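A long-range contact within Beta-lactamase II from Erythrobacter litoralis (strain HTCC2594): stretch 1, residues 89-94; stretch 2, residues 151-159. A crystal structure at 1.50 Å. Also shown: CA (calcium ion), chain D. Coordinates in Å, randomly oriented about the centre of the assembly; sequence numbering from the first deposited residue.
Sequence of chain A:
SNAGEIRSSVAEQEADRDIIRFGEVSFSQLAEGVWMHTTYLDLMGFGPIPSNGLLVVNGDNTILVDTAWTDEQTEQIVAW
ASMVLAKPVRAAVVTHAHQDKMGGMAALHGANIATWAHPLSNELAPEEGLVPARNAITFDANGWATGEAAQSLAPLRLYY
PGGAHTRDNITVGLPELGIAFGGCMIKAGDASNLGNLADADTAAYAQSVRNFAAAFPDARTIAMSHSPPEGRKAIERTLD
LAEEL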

# COMPACT_ATOMS: atom_id res chain seq x y z
N VAL A 89 -21.09 -24.03 -14.09
CA VAL A 89 -21.23 -22.59 -13.89
C VAL A 89 -22.14 -22.04 -14.97
O VAL A 89 -21.90 -22.24 -16.17
CB VAL A 89 -19.86 -21.90 -13.91
CG1 VAL A 89 -20.04 -20.40 -13.69
CG2 VAL A 89 -18.93 -22.48 -12.83
N ARG A 90 -23.20 -21.37 -14.58
CA ARG A 90 -24.01 -20.73 -15.61
C ARG A 90 -23.94 -19.22 -15.59
O ARG A 90 -24.28 -18.60 -16.61
CB ARG A 90 -25.46 -21.18 -15.51
CG ARG A 90 -26.16 -20.67 -14.34
CD ARG A 90 -27.67 -20.71 -14.56
NE ARG A 90 -28.25 -20.49 -13.25
CZ ARG A 90 -28.43 -19.30 -12.70
NH1 ARG A 90 -28.11 -18.18 -13.37
NH2 ARG A 90 -28.94 -19.24 -11.48
N ALA A 91 -23.46 -18.62 -14.51
CA ALA A 91 -23.33 -17.17 -14.46
C ALA A 91 -22.17 -16.85 -13.54
O ALA A 91 -21.82 -17.63 -12.66
CB ALA A 91 -24.59 -16.48 -13.96
N ALA A 92 -21.58 -15.67 -13.76
CA ALA A 92 -20.45 -15.22 -12.96
C ALA A 92 -20.58 -13.73 -12.73
O ALA A 92 -21.09 -13.00 -13.58
CB ALA A 92 -19.10 -15.49 -13.64
N VAL A 93 -20.08 -13.27 -11.60
CA VAL A 93 -20.04 -11.85 -11.29
C VAL A 93 -18.63 -11.55 -10.81
O VAL A 93 -18.03 -12.35 -10.08
CB VAL A 93 -21.11 -11.43 -10.25
CG1 VAL A 93 -20.99 -12.21 -8.93
CG2 VAL A 93 -21.03 -9.92 -9.99
N VAL A 94 -18.07 -10.43 -11.27
CA VAL A 94 -16.76 -9.98 -10.79
C VAL A 94 -16.95 -8.75 -9.91
O VAL A 94 -17.82 -7.91 -10.17
CB VAL A 94 -15.77 -9.70 -11.93
CG1 VAL A 94 -15.52 -10.99 -12.70
CG2 VAL A 94 -16.30 -8.61 -12.84
N GLN A 151 -31.95 -11.52 -10.52
CA GLN A 151 -32.53 -12.82 -10.82
C GLN A 151 -31.46 -13.85 -11.13
O GLN A 151 -31.52 -15.00 -10.66
CB GLN A 151 -33.49 -12.71 -12.00
CG GLN A 151 -34.31 -13.97 -12.27
CD GLN A 151 -35.18 -13.82 -13.51
OE1 GLN A 151 -34.68 -13.57 -14.60
NE2 GLN A 151 -36.47 -13.96 -13.34
N SER A 152 -30.48 -13.47 -11.95
CA SER A 152 -29.53 -14.42 -12.49
C SER A 152 -28.49 -14.86 -11.49
O SER A 152 -27.92 -15.95 -11.64
CB SER A 152 -28.82 -13.84 -13.71
OG SER A 152 -29.76 -13.44 -14.71
N LEU A 153 -28.21 -14.04 -10.48
CA LEU A 153 -27.15 -14.35 -9.53
C LEU A 153 -27.69 -14.76 -8.18
O LEU A 153 -26.90 -15.10 -7.30
CB LEU A 153 -26.21 -13.14 -9.39
CG LEU A 153 -25.54 -12.80 -10.74
CD1 LEU A 153 -24.93 -11.42 -10.79
CD2 LEU A 153 -24.48 -13.85 -11.10
N ALA A 154 -29.00 -14.73 -7.99
CA ALA A 154 -29.60 -15.27 -6.78
C ALA A 154 -29.09 -16.69 -6.53
O ALA A 154 -28.94 -17.46 -7.49
CB ALA A 154 -31.13 -15.26 -6.90
N PRO A 155 -28.83 -17.08 -5.27
CA PRO A 155 -29.16 -16.39 -4.02
C PRO A 155 -28.20 -15.30 -3.59
O PRO A 155 -28.45 -14.68 -2.57
CB PRO A 155 -29.15 -17.52 -2.99
CG PRO A 155 -28.11 -18.47 -3.54
CD PRO A 155 -28.36 -18.46 -5.03
N LEU A 156 -27.13 -15.06 -4.34
CA LEU A 156 -26.27 -13.93 -4.01
C LEU A 156 -27.06 -12.64 -4.07
O LEU A 156 -27.85 -12.42 -4.99
CB LEU A 156 -25.08 -13.85 -4.97
CG LEU A 156 -24.08 -14.99 -4.82
CD1 LEU A 156 -23.24 -15.07 -6.07
CD2 LEU A 156 -23.20 -14.85 -3.58
N ARG A 157 -26.84 -11.78 -3.09
CA ARG A 157 -27.38 -10.43 -3.12
C ARG A 157 -26.23 -9.48 -3.41
O ARG A 157 -25.24 -9.45 -2.67
CB ARG A 157 -28.07 -10.09 -1.80
CG ARG A 157 -29.26 -11.02 -1.51
CD ARG A 157 -30.36 -10.89 -2.55
NE ARG A 157 -31.60 -11.50 -2.05
CZ ARG A 157 -32.17 -12.59 -2.57
NH1 ARG A 157 -33.27 -13.06 -2.02
NH2 ARG A 157 -31.67 -13.19 -3.65
N LEU A 158 -26.34 -8.76 -4.51
CA LEU A 158 -25.27 -7.87 -4.97
C LEU A 158 -25.48 -6.45 -4.45
O LEU A 158 -26.57 -5.90 -4.59
CB LEU A 158 -25.26 -7.83 -6.50
CG LEU A 158 -24.59 -8.95 -7.27
CD1 LEU A 158 -24.90 -10.31 -6.72
CD2 LEU A 158 -25.07 -8.81 -8.70
N TYR A 159 -24.42 -5.86 -3.90
CA TYR A 159 -24.50 -4.56 -3.25
C TYR A 159 -23.33 -3.68 -3.67
O TYR A 159 -22.16 -4.08 -3.52
CB TYR A 159 -24.51 -4.72 -1.72
CG TYR A 159 -24.67 -3.40 -1.02
CD1 TYR A 159 -25.88 -2.72 -1.04
CD2 TYR A 159 -23.60 -2.81 -0.33
CE1 TYR A 159 -26.02 -1.50 -0.40
CE2 TYR A 159 -23.73 -1.61 0.30
CZ TYR A 159 -24.93 -0.95 0.27
OH TYR A 159 -25.05 0.28 0.93
CA CA D . -33.94 -13.73 -16.85
O HOH W 1 -30.16 -17.38 -9.96
O HOH W 2 -32.02 -14.74 -15.66

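A short strand, beginning at Val89, lies against the end of a helix and the turn that leads from it into a second strand at Arg157. The backbones stay well apart: even the nearest pair, Ala91 and Leu153, has its CA atoms 6.8 Å from each other, so side chains fill the space between. Strand alternation sorts the first stretch. Ala91 and Val93 point toward the second stretch, while Ala92, between them, points away.

Leu153 is the main bump. Its CA-to-CB bond runs sideways, but its branched end comes nearer and reaches both inward-facing residues of the strand. CD2 lies 3.9 Å from CB of Ala91, and CD1 lies 3.9 Å from CB of Val93. Alanine, with a single methyl, leaves room for CD2 of Leu153, which also lies 4.2 Å from CB of Val93; the beta-branched valine offers a broader apolar surface, met by both leucine methyls. Farther along, CG2 of Val93 meets CD2 of Leu158 at 4.4 Å, a looser contact that extends the greasy patch to the second strand. These are buried, apolar contacts, held by close fit and the exclusion of water.

Polar chemistry takes over at the more exposed margin. The long side chain of Arg90 starts sideways, yet its guanidinium reaches the helix end, where NH1 donates a hydrogen bond to Ser152 O at 2.8 Å, with the acceptor at the guanidinium edge, near its plane. Water 1 extends this link: it accepts from Arg90 NH2 at 2.7 Å and lies 2.8 Å from both Gln151 O and Ala154 O. Arginine suits this place because its reach and several N-H groups let it serve carbonyls directly and through water. Beyond the turn's cis peptide bond before Pro155, a weak hydrogen bond from Leu156 N to Leu153 O, 3.0 Å, closes the bend.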